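Local coordinates for protein histone-lysine N-methyltransferase, H3 lysine-9 specific SUVH4 (Arabidopsis thaliana, PDB 4QEO) that methylates histone H3, creating a mark of transcriptional silencing, and binds methylated DNA through its SRA domain, at residues S100-L104 against E160-P164; I245-E250 against T272-S276; S289-N293 against K303-A307. One frame throughout, in Å; residues are numbered along the deposited sequence.

Overall arrangement
Following the chain from its N terminus, contact 1 comes first and closes 55 residues within the SRA domain, bringing the loop ahead of strand 106-112 against the end of the helix that begins at 151. The chain then passes to the pre-SET and SET half of the molecule. There contact 2 closes a short, helix-free excursion, setting the loop between strands 240-242 and 256-257 against strand 272-273, and contact 3 closes the nine residues between 289-293 and 303-307 at the zinc cluster. The three loops follow in series, none nested in or crossing another. Contact 1 lies about 61 and 63 Å, centre to centre, from contacts 2 and 3, which are themselves about 31 Å apart.

Contact 1 of 3, residues S100-L104 against E160-P164; sequences SNYKL and EYNVP
Residues 100-104 form an irregular loop that starts with near-helical turns at Ser-100 and Asn-101 and becomes extended from Tyr-102 to Leu-104. Facing it, 160-164 runs from the last turn of the helix that begins at 151 into a loop: Asn-162 takes a positive phi (58°) in a Schellman motif, a conformation asparagine tolerates well, and Val-163 and Pro-164 run on extended. The backbones come nearest at Tyr-102 and Tyr-161, whose CA atoms are 7.1 Å apart, leaving room for side chains between them. Tyr-161 (chi1 -77°, m) points toward the loop and places one ring face against Tyr-102 CA, 4.2 Å from the ring centroid and 17° off the normal, a CH-pi contact; Lys-103 N lies 3.5 Å from Tyr-161 CE2. The Tyr-102 ring (chi1 -57°, m) turns its edge to the face of Tyr-161 in an offset edge-to-face pair, with centroids 5.6 Å apart, planes at 64° and Tyr-102 CD1 to Tyr-161 CD1 3.8 Å. Farther along, Tyr-102 CE1 meets Val-163 CG2 at 3.8 Å; this valine is buried, its other neighbours including Ile-57. Lys-103 CB packs 3.8 Å from Tyr-161 CE2, while the amine leads off to the exposed surface. A water donates to Asn-101 O (2.5 Å) and is hydrogen-bonded to Tyr-161 OH (2.9 Å), so the phenol's polar end is met by solvent at the surface. The contact thus joins the loop leading into strand 106-112 to the turn leading into its parallel neighbour, strand 165-172: a surface tyrosine pair beside the mixed beta sheet of the SRA (YDG) domain.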
# COMPACT_ATOMS: atom_id res chain seq x y z
N SER A 100 -3.51 -36.31 11.51
CA SER A 100 -4.09 -37.66 11.56
C SER A 100 -5.23 -37.80 12.57
O SER A 100 -5.98 -38.77 12.53
CB SER A 100 -3.00 -38.73 11.81
OG SER A 100 -2.20 -38.42 12.94
N ASN A 101 -5.36 -36.83 13.47
CA ASN A 101 -6.42 -36.90 14.45
C ASN A 101 -7.70 -36.24 13.93
O ASN A 101 -8.78 -36.40 14.49
CB ASN A 101 -5.97 -36.35 15.82
CG ASN A 101 -5.06 -35.13 15.70
OD1 ASN A 101 -4.43 -34.90 14.67
ND2 ASN A 101 -4.97 -34.36 16.79
N TYR A 102 -7.56 -35.53 12.82
CA TYR A 102 -8.71 -34.97 12.13
C TYR A 102 -9.10 -35.79 10.88
O TYR A 102 -8.28 -36.52 10.33
CB TYR A 102 -8.40 -33.52 11.73
CG TYR A 102 -8.01 -32.62 12.89
CD1 TYR A 102 -8.97 -31.92 13.62
CD2 TYR A 102 -6.68 -32.46 13.26
CE1 TYR A 102 -8.61 -31.08 14.68
CE2 TYR A 102 -6.32 -31.63 14.31
CZ TYR A 102 -7.28 -30.95 15.02
OH TYR A 102 -6.90 -30.12 16.06
N LYS A 103 -10.35 -35.66 10.45
CA LYS A 103 -10.76 -36.20 9.17
C LYS A 103 -10.58 -35.12 8.11
O LYS A 103 -11.07 -34.01 8.29
CB LYS A 103 -12.22 -36.65 9.22
CG LYS A 103 -12.75 -37.24 7.92
CD LYS A 103 -13.06 -38.72 8.06
CE LYS A 103 -13.87 -39.26 6.88
NZ LYS A 103 -15.17 -39.88 7.31
N LEU A 104 -9.87 -35.43 7.03
CA LEU A 104 -9.67 -34.48 5.94
C LEU A 104 -10.73 -34.74 4.86
O LEU A 104 -11.29 -35.82 4.80
CB LEU A 104 -8.26 -34.65 5.33
CG LEU A 104 -7.09 -33.93 6.01
CD1 LEU A 104 -7.15 -32.43 5.76
CD2 LEU A 104 -7.06 -34.21 7.52
N GLU A 160 -17.57 -30.49 12.48
CA GLU A 160 -17.48 -31.71 13.29
C GLU A 160 -16.26 -31.76 14.24
O GLU A 160 -16.30 -32.45 15.25
CB GLU A 160 -17.51 -32.93 12.37
CG GLU A 160 -18.94 -33.17 11.85
CD GLU A 160 -19.03 -34.11 10.66
OE1 GLU A 160 -17.97 -34.53 10.16
OE2 GLU A 160 -20.17 -34.40 10.24
N TYR A 161 -15.21 -31.02 13.91
CA TYR A 161 -14.00 -31.00 14.75
C TYR A 161 -13.69 -29.69 15.50
O TYR A 161 -12.64 -29.58 16.15
CB TYR A 161 -12.78 -31.39 13.94
CG TYR A 161 -12.71 -32.86 13.70
CD1 TYR A 161 -12.15 -33.70 14.65
CD2 TYR A 161 -13.25 -33.43 12.55
CE1 TYR A 161 -12.09 -35.06 14.46
CE2 TYR A 161 -13.20 -34.80 12.34
CZ TYR A 161 -12.62 -35.60 13.31
OH TYR A 161 -12.55 -36.96 13.14
N ASN A 162 -14.61 -28.75 15.42
CA ASN A 162 -14.44 -27.43 16.00
C ASN A 162 -13.22 -26.67 15.46
O ASN A 162 -12.58 -25.92 16.20
CB ASN A 162 -14.42 -27.52 17.53
CG ASN A 162 -15.78 -27.80 18.09
OD1 ASN A 162 -16.78 -27.64 17.39
ND2 ASN A 162 -15.84 -28.23 19.35
N VAL A 163 -12.91 -26.87 14.19
CA VAL A 163 -11.77 -26.19 13.54
C VAL A 163 -12.24 -24.87 12.94
O VAL A 163 -13.16 -24.86 12.13
CB VAL A 163 -11.17 -27.07 12.42
CG1 VAL A 163 -10.10 -26.30 11.59
CG2 VAL A 163 -10.60 -28.33 13.01
N PRO A 164 -11.62 -23.76 13.36
CA PRO A 164 -12.07 -22.46 12.88
C PRO A 164 -11.62 -22.17 11.46
O PRO A 164 -10.62 -22.72 10.97
CB PRO A 164 -11.39 -21.47 13.83
CG PRO A 164 -10.18 -22.17 14.26
CD PRO A 164 -10.50 -23.63 14.30
O HOH W 1 -10.59 -38.02 15.01

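Contact 2 of 3, residues I245-E250 against T272-S276; sequences ISGGLE and TYIKS
This partly buried contact sets a tight loop, 245-250, between strands 240-242 and 256-257, against strand 272-273 and the residues after it. CA atoms are nearest at Ser-246 and Tyr-273 (5.7 Å) and at Leu-249 and Lys-275 (7.1 Å). Tyr-273 and Ile-274 are extended; Lys-275 (phi -103°, psi -10°) turns the chain. Ser-246 CA lies over the Tyr-273 ring (chi1 -157°, t), 3.6 Å from its centroid in a CH-pi contact; Leu-249 CD1 approaches the edge, 4.0 Å from Tyr-273 CD1. Strand 272-273 pairs in parallel with 452-453 of the SET domain, so the loop packs where pre-SET meets SET. An ST turn folds it: Gly-248 N donates to Ser-246 OG (3.1 Å), as does Glu-250 N (3.2 Å), and that hydroxyl also hydrogen-bonds Asp-244. At Gly-248 (phi 99°) a CB would be jammed. Buried Glu-250 (chi1, chi2 m) suits two partners: OE2 accepts a very short hydrogen bond from Tyr-273 OH (2.5 Å), while Glu-250 OE1 forms a long salt bridge to Lys-275 NZ (3.8 Å), bridged by water.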
# COMPACT_ATOMS: atom_id res chain seq x y z
N ILE A 245 -4.20 23.87 4.05
CA ILE A 245 -2.86 24.40 4.33
C ILE A 245 -2.17 24.93 3.08
O ILE A 245 -1.32 25.83 3.17
CB ILE A 245 -1.95 23.36 5.02
CG1 ILE A 245 -1.73 22.15 4.11
CG2 ILE A 245 -2.54 22.93 6.35
CD1 ILE A 245 -0.56 21.28 4.52
N SER A 246 -2.52 24.39 1.92
CA SER A 246 -1.98 24.89 0.66
C SER A 246 -2.66 26.23 0.40
O SER A 246 -3.59 26.61 1.11
CB SER A 246 -2.22 23.90 -0.48
OG SER A 246 -3.47 24.11 -1.13
N GLY A 247 -2.20 26.96 -0.60
CA GLY A 247 -2.80 28.27 -0.82
C GLY A 247 -4.19 28.17 -1.43
O GLY A 247 -4.90 29.17 -1.55
N GLY A 248 -4.59 26.95 -1.76
CA GLY A 248 -5.55 26.72 -2.81
C GLY A 248 -4.65 26.35 -3.99
O GLY A 248 -5.08 26.22 -5.13
N LEU A 249 -3.37 26.19 -3.66
CA LEU A 249 -2.32 25.85 -4.61
C LEU A 249 -2.39 24.39 -5.07
O LEU A 249 -2.21 24.10 -6.25
CB LEU A 249 -0.95 26.12 -3.98
CG LEU A 249 -0.56 27.60 -3.81
CD1 LEU A 249 0.89 27.74 -3.33
CD2 LEU A 249 -0.78 28.36 -5.11
N GLU A 250 -2.61 23.48 -4.14
CA GLU A 250 -2.74 22.08 -4.50
C GLU A 250 -4.05 21.83 -5.21
O GLU A 250 -5.07 22.45 -4.89
CB GLU A 250 -2.61 21.16 -3.27
CG GLU A 250 -1.25 21.21 -2.59
CD GLU A 250 -0.12 20.63 -3.44
OE1 GLU A 250 -0.38 20.13 -4.56
OE2 GLU A 250 1.03 20.65 -2.96
N THR A 272 5.13 29.30 4.94
CA THR A 272 4.41 29.69 3.73
C THR A 272 4.47 28.61 2.66
O THR A 272 5.55 28.16 2.27
CB THR A 272 4.89 31.04 3.12
OG1 THR A 272 6.29 30.98 2.86
CG2 THR A 272 4.58 32.21 4.05
N TYR A 273 3.31 28.24 2.16
CA TYR A 273 3.19 27.12 1.24
C TYR A 273 3.65 27.48 -0.16
O TYR A 273 3.18 28.46 -0.73
CB TYR A 273 1.74 26.64 1.19
CG TYR A 273 1.61 25.21 0.73
CD1 TYR A 273 1.67 24.89 -0.62
CD2 TYR A 273 1.41 24.18 1.64
CE1 TYR A 273 1.55 23.58 -1.05
CE2 TYR A 273 1.28 22.87 1.22
CZ TYR A 273 1.35 22.57 -0.13
OH TYR A 273 1.23 21.27 -0.56
N ILE A 274 4.56 26.68 -0.70
CA ILE A 274 4.97 26.79 -2.09
C ILE A 274 4.87 25.44 -2.80
O ILE A 274 4.96 24.38 -2.16
CB ILE A 274 6.41 27.34 -2.22
CG1 ILE A 274 7.39 26.45 -1.47
CG2 ILE A 274 6.48 28.77 -1.68
CD1 ILE A 274 8.82 26.98 -1.46
N LYS A 275 4.67 25.47 -4.11
CA LYS A 275 4.60 24.24 -4.90
C LYS A 275 5.89 24.00 -5.66
O LYS A 275 6.09 22.94 -6.25
CB LYS A 275 3.42 24.27 -5.88
CG LYS A 275 2.12 23.68 -5.33
CD LYS A 275 1.09 23.39 -6.43
CE LYS A 275 1.21 21.97 -6.97
NZ LYS A 275 0.15 21.65 -7.98
N SER A 276 6.77 24.99 -5.67
CA SER A 276 7.99 24.90 -6.45
C SER A 276 9.20 25.19 -5.58
O SER A 276 9.14 26.04 -4.69
CB SER A 276 7.96 25.91 -7.61
OG SER A 276 7.05 25.51 -8.63
O HOH W 2 -1.71 19.78 -6.79

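Contact 3 of 3, residues S289-N293 against K303-A307; sequences STGCN and KCACA. With ZN (zinc ion), chain F; ZN (zinc ion), chain H.
Ser-289 and Thr-290 lead into Gly-291, whose phi of 86° and psi of 179° suit glycine because a CB would be jammed against the preceding carbonyl. The chain then delivers Cys-292, its CA 5.1 Å from that of Ala-305. Cys-292 (chi1 67°, p) points toward 303-307, and its SG bridges two zinc ions: with Cys-306 SG it binds the zinc of chain F (2.3 and 2.1 Å respectively), and with Cys-304 SG the zinc of chain H (2.4 and 2.3 Å). Cys-334 and Cys-338 complete the first site, Cys-294 and Cys-298 the second. Bridging thiolates are the hallmark of the triangular three-zinc pre-SET cluster. Cys-292 CB lies 3.5 Å from Cys-306 SG, as two ligands of one zinc must lie close, and 4.4 Å from the small Ala-305 CB, which permits the close approach. Asn-293, its CA-to-CB bond sideways, follows. Cys-304 (chi1 t) is also the N-cap of the facing helix, Ala-307 N donating weakly to its SG (3.6 Å). Through the metals, the loop after strand 278-279 is held to the N-terminal end of helix 305-309.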
# COMPACT_ATOMS: atom_id res chain seq x y z
N SER A 289 19.12 19.54 -18.97
CA SER A 289 19.24 18.31 -19.76
C SER A 289 18.67 18.52 -21.17
O SER A 289 17.88 19.43 -21.40
CB SER A 289 18.58 17.12 -19.07
OG SER A 289 17.59 17.55 -18.16
N THR A 290 19.09 17.67 -22.10
CA THR A 290 18.71 17.85 -23.50
C THR A 290 17.29 17.35 -23.75
O THR A 290 16.50 17.99 -24.44
CB THR A 290 19.67 17.11 -24.44
OG1 THR A 290 20.96 17.74 -24.37
CG2 THR A 290 19.16 17.18 -25.88
N GLY A 291 16.97 16.19 -23.18
CA GLY A 291 15.63 15.65 -23.31
C GLY A 291 15.43 14.83 -24.57
O GLY A 291 16.33 14.70 -25.40
N CYS A 292 14.22 14.29 -24.71
CA CYS A 292 13.88 13.40 -25.82
C CYS A 292 13.06 14.12 -26.89
O CYS A 292 12.56 15.22 -26.66
CB CYS A 292 13.09 12.19 -25.29
SG CYS A 292 11.43 12.58 -24.61
N ASN A 293 12.90 13.49 -28.05
CA ASN A 293 12.21 14.15 -29.16
C ASN A 293 10.84 13.57 -29.48
O ASN A 293 10.29 13.83 -30.54
CB ASN A 293 13.08 14.15 -30.43
CG ASN A 293 13.29 12.75 -30.99
OD1 ASN A 293 12.38 12.17 -31.57
ND2 ASN A 293 14.49 12.22 -30.81
N LYS A 303 13.13 4.82 -29.49
CA LYS A 303 13.25 6.23 -29.84
C LYS A 303 13.64 7.12 -28.66
O LYS A 303 14.61 7.89 -28.74
CB LYS A 303 11.94 6.74 -30.46
CG LYS A 303 11.65 6.15 -31.84
CD LYS A 303 10.21 6.37 -32.27
CE LYS A 303 9.80 5.37 -33.35
NZ LYS A 303 10.43 5.65 -34.68
N CYS A 304 12.89 7.01 -27.56
CA CYS A 304 13.03 7.91 -26.42
C CYS A 304 14.36 7.84 -25.67
O CYS A 304 14.67 6.83 -25.04
CB CYS A 304 11.90 7.68 -25.42
SG CYS A 304 11.96 8.88 -24.07
N ALA A 305 15.10 8.94 -25.70
CA ALA A 305 16.38 9.07 -24.99
C ALA A 305 16.23 8.99 -23.47
O ALA A 305 17.17 8.60 -22.76
CB ALA A 305 17.05 10.37 -25.38
N CYS A 306 15.08 9.40 -22.95
CA CYS A 306 14.91 9.42 -21.51
C CYS A 306 14.83 7.97 -20.99
O CYS A 306 15.44 7.60 -19.97
CB CYS A 306 13.72 10.30 -21.11
SG CYS A 306 13.77 12.04 -21.81
N ALA A 307 14.14 7.12 -21.75
CA ALA A 307 14.11 5.69 -21.47
C ALA A 307 15.53 5.13 -21.47
O ALA A 307 15.91 4.39 -20.56
CB ALA A 307 13.28 4.96 -22.51
ZN ZN F . 11.90 12.89 -22.41
ZN ZN H . 10.55 10.44 -25.00